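Local coordinates for uroporphyrin-III C-methyltransferase (Thermus thermophilus, PDB 1VE2) that transfers methyl groups from S-adenosyl-L-methionine to carbon atoms of uroporphyrinogen III, a step of tetrapyrrole biosynthesis, at the interface of chains A and B. Coordinates in Å, arbitrary orientation; residue numbers count along the deposited sequence, not the author numbering. Chains: chain A/B, Uroporphyrin-III C-methyltransferase.

Contact 1: the interface of chains A and B. Residues chain A 145, 148; chain B 132, 136.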
loop_
_atom_site.group_PDB
_atom_site.type_symbol
_atom_site.label_atom_id
_atom_site.label_comp_id
_atom_site.label_asym_id
_atom_site.label_seq_id
_atom_site.Cartn_x
_atom_site.Cartn_y
_atom_site.Cartn_z
ATOM N N ASP A 145 -11.739 -7.259 -16.242
ATOM C CA ASP A 145 -13.089 -7.802 -16.410
ATOM C C ASP A 145 -14.112 -6.691 -16.683
ATOM O O ASP A 145 -14.984 -6.419 -15.858
ATOM C CB ASP A 145 -13.492 -8.583 -15.154
ATOM C CG ASP A 145 -12.437 -9.596 -14.729
ATOM O OD1 ASP A 145 -12.232 -10.600 -15.450
ATOM O OD2 ASP A 145 -11.807 -9.384 -13.673
ATOM N N LEU A 148 -17.833 -6.698 -15.491
ATOM C CA LEU A 148 -18.205 -6.606 -14.084
ATOM C C LEU A 148 -18.200 -5.174 -13.542
ATOM O O LEU A 148 -17.397 -4.338 -13.961
ATOM C CB LEU A 148 -17.275 -7.491 -13.248
ATOM C CG LEU A 148 -17.441 -9.009 -13.400
ATOM C CD1 LEU A 148 -17.243 -9.434 -14.854
ATOM C CD2 LEU A 148 -16.438 -9.716 -12.494
ATOM N N ARG B 132 -8.468 -14.166 -7.407
ATOM C CA ARG B 132 -9.313 -14.240 -8.599
ATOM C C ARG B 132 -10.697 -14.856 -8.426
ATOM O O ARG B 132 -11.644 -14.491 -9.135
ATOM C CB ARG B 132 -8.566 -14.948 -9.733
ATOM C CG ARG B 132 -7.495 -14.082 -10.398
ATOM C CD ARG B 132 -8.099 -12.846 -11.091
ATOM N NE ARG B 132 -8.918 -13.208 -12.241
ATOM C CZ ARG B 132 -9.737 -12.378 -12.885
ATOM N NH1 ARG B 132 -9.864 -11.113 -12.498
ATOM N NH2 ARG B 132 -10.433 -12.817 -13.925
ATOM N N ARG B 136 -12.041 -9.173 -6.365
ATOM C CA ARG B 136 -11.377 -8.473 -7.455
ATOM C C ARG B 136 -11.304 -6.963 -7.265
ATOM O O ARG B 136 -11.038 -6.207 -8.206
ATOM C CB ARG B 136 -12.077 -8.825 -8.757
ATOM C CG ARG B 136 -11.925 -10.308 -9.037
ATOM C CD ARG B 136 -12.598 -10.727 -10.303
ATOM N NE ARG B 136 -12.508 -12.167 -10.477
ATOM C CZ ARG B 136 -13.078 -12.818 -11.484
ATOM N NH1 ARG B 136 -13.767 -12.134 -12.394
ATOM N NH2 ARG B 136 -12.973 -14.140 -11.575
#
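A:Asp145 points its carboxylate at two arginines of the other subunit, B:Arg132 and B:Arg136. From CB its side chain leads to CG, which is turned away from the carbonyl carbon (chi1 -50°); A:Asp145 CG lies 3.7 Å from both B:Arg132 NH1 and B:Arg136 NH1. A:Asp145 OD1 takes the hydrogen bond from B:Arg132 NH2 at 3.2 Å. A:Asp145 OD2 accepts from B:Arg132 NH1 at 2.9 Å, and both oxygens use their syn lone pairs. This is an end-on, paired salt bridge: the two side chains arrive from opposite directions, their flat groups are only 16° from coplanar, and both bonds are nearly straight. B:Arg136 comes across at about a right angle and adds a longer salt bridge, B:Arg136 NH1 to A:Asp145 OD2 at 3.6 Å. Its extended chain is held at the guanidinium edge, B:Arg136 NE and B:Arg136 NH2 both donating nearly in plane to the backbone oxygen B:Arg132 O, each at 2.8 Å. The two guanidinium groups lie face over face, B:Arg132 NH2 over the centre of the other. The nearby carboxylate probably offsets both charges. With an alanine at A:Asp145, both guanidinium groups are likely to lose this anionic partner, and B:Arg132 its end-on anchor. A:Leu148, poorly ordered, borders B:Arg136 with CD2. In the fold, the chain A residues belong to the loop joining strands 138-142 and 155-159, the arginines to the stretch between helix 119-124 and strand 138-142.

Contact 2: the interface of chains A and B. Residues chain A 126, 131, 224, 227-228; chain B 90, 96, 99-100, 103.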
loop_
_atom_site.group_PDB
_atom_site.type_symbol
_atom_site.label_atom_id
_atom_site.label_comp_id
_atom_site.label_asym_id
_atom_site.label_seq_id
_atom_site.Cartn_x
_atom_site.Cartn_y
_atom_site.Cartn_z
ATOM N N GLY A 126 3.784 12.369 -4.373
ATOM C CA GLY A 126 3.195 13.306 -3.431
ATOM C C GLY A 126 1.727 13.571 -3.697
ATOM O O GLY A 126 1.228 14.668 -3.441
ATOM N N HIS A 131 -8.643 13.452 1.055
ATOM C CA HIS A 131 -8.367 14.822 1.471
ATOM C C HIS A 131 -9.649 15.436 2.022
ATOM O O HIS A 131 -10.730 15.222 1.478
ATOM C CB HIS A 131 -7.850 15.635 0.279
ATOM C CG HIS A 131 -7.296 16.974 0.655
ATOM N ND1 HIS A 131 -7.996 18.148 0.471
ATOM C CD2 HIS A 131 -6.123 17.324 1.232
ATOM C CE1 HIS A 131 -7.278 19.162 0.920
ATOM N NE2 HIS A 131 -6.138 18.690 1.388
ATOM N N LEU A 224 -6.583 18.272 -7.022
ATOM C CA LEU A 224 -5.420 18.879 -6.379
ATOM C C LEU A 224 -4.106 18.497 -7.055
ATOM O O LEU A 224 -3.058 19.072 -6.757
ATOM C CB LEU A 224 -5.328 18.424 -4.926
ATOM C CG LEU A 224 -6.422 18.764 -3.918
ATOM C CD1 LEU A 224 -6.142 18.007 -2.628
ATOM C CD2 LEU A 224 -6.457 20.262 -3.672
ATOM N N GLU A 227 -1.493 21.135 -8.715
ATOM C CA GLU A 227 -0.663 21.894 -7.798
ATOM C C GLU A 227 0.340 21.028 -7.036
ATOM O O GLU A 227 1.374 21.521 -6.590
ATOM C CB GLU A 227 -1.567 22.660 -6.826
ATOM C CG GLU A 227 -0.853 23.374 -5.687
ATOM C CD GLU A 227 -1.797 24.245 -4.870
ATOM O OE1 GLU A 227 -2.977 23.863 -4.714
ATOM O OE2 GLU A 227 -1.360 25.302 -4.375
ATOM N N LEU A 228 0.051 19.737 -6.909
ATOM C CA LEU A 228 0.935 18.834 -6.177
ATOM C C LEU A 228 1.882 17.982 -7.021
ATOM O O LEU A 228 2.930 17.548 -6.539
ATOM C CB LEU A 228 0.101 17.910 -5.286
ATOM C CG LEU A 228 -0.546 18.568 -4.069
ATOM C CD1 LEU A 228 -1.422 17.556 -3.343
ATOM C CD2 LEU A 228 0.544 19.099 -3.144
ATOM N N MET B 90 1.171 9.648 2.804
ATOM C CA MET B 90 0.002 10.217 2.145
ATOM C C MET B 90 -1.292 9.456 2.362
ATOM O O MET B 90 -2.338 9.872 1.877
ATOM C CB MET B 90 0.255 10.321 0.641
ATOM C CG MET B 90 1.526 11.058 0.283
ATOM S SD MET B 90 1.489 12.776 0.844
ATOM C CE MET B 90 0.399 13.455 -0.379
ATOM N N GLY B 96 -1.735 15.086 2.489
ATOM C CA GLY B 96 -2.123 15.964 1.407
ATOM C C GLY B 96 -2.108 17.403 1.887
ATOM O O GLY B 96 -1.675 18.302 1.169
ATOM N N ALA B 99 1.568 18.521 2.239
ATOM C CA ALA B 99 2.197 18.753 0.948
ATOM C C ALA B 99 1.704 20.076 0.370
ATOM O O ALA B 99 2.503 20.905 -0.064
ATOM C CB ALA B 99 1.891 17.606 -0.003
ATOM N N LEU B 100 0.387 20.276 0.363
ATOM C CA LEU B 100 -0.181 21.522 -0.148
ATOM C C LEU B 100 0.434 22.728 0.564
ATOM O O LEU B 100 0.805 23.711 -0.072
ATOM C CB LEU B 100 -1.700 21.548 0.046
ATOM C CG LEU B 100 -2.589 20.855 -0.984
ATOM C CD1 LEU B 100 -4.052 21.065 -0.601
ATOM C CD2 LEU B 100 -2.332 21.433 -2.370
ATOM N N ARG B 103 4.133 23.237 -0.494
ATOM C CA ARG B 103 4.190 23.766 -1.849
ATOM C C ARG B 103 3.755 25.224 -1.913
ATOM O O ARG B 103 4.412 26.050 -2.547
ATOM C CB ARG B 103 3.308 22.938 -2.780
ATOM C CG ARG B 103 3.303 23.445 -4.213
ATOM C CD ARG B 103 3.789 22.379 -5.164
ATOM N NE ARG B 103 5.096 21.859 -4.774
ATOM C CZ ARG B 103 5.616 20.738 -5.256
ATOM N NH1 ARG B 103 4.933 20.032 -6.142
ATOM N NH2 ARG B 103 6.810 20.321 -4.853
#
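The backbone oxygen of A:Leu228 and NH1 of B:Arg103 approach to 3.2 Å across the interface, a near approach that does not count as a hydrogen bond. B:Arg103 reaches this place from near the end of helix 95-104. Its CG stands opposite the backbone N (chi1 179°), and bends further along bring the guanidinium beside the end of chain A helix 225-228. The backbone oxygen of A:Glu227 lies at the edge of that guanidinium, in its plane, so the arginine runs past two successive carbonyl groups. The main apolar anchor is B:Leu100, which has the greatest buried surface of the residues here, 82 Å². Its two methyl groups divide the work. CD1 of B:Leu100 points toward the imidazole of A:His131, 3.7 Å from NE2 of A:His131, and also touches CD2 of A:Leu224 at 4.0 Å. CD2 of B:Leu100 faces helix 225-228, where it packs against CG of A:Leu228 at 3.8 Å and against the carboxylate end of A:Glu227. The leucine side chains of A:Leu224 and A:Leu228 each meet B:Leu100 at about a right angle, whereas the histidine crosses it at a slant. Within chain A, CD1 of A:Leu224 sits over the centre of the A:His131 imidazole, 3.6 Å above its plane, and backs the ring on that face. A:Leu228 also sets its CD2 methyl against the helix surface, 3.7 Å from CB of B:Ala99 and near the backbone N of B:Leu100. B:Gly96, one turn earlier, has no side chain and brings its backbone close to the imidazole CD2. The patch thus seats A:Leu224, A:Glu227, A:Leu228 and A:His131 on one flank of the partner's helix. At its margin, the terminal methyl CE of B:Met90 touches the backbone oxygen of A:Gly126 at 3.4 Å.

Contact 1 and contact 2 lie about 31 Å apart, measured between the centres of their C-alpha atoms, and share no residue. They are joined through the sequence: the stretch between helix 119-124 and strand 138-142 gives its arginines to contact 1 from chain B, and a glycine and a histidine to contact 2 from chain A. The first is a charged pairing of loops, the second mostly apolar packing against a helix. Because the interface is two-fold symmetric, each has a twin with the chains exchanged, so the subunits are held at widely separated points, consistent with a dimer that may be the working form.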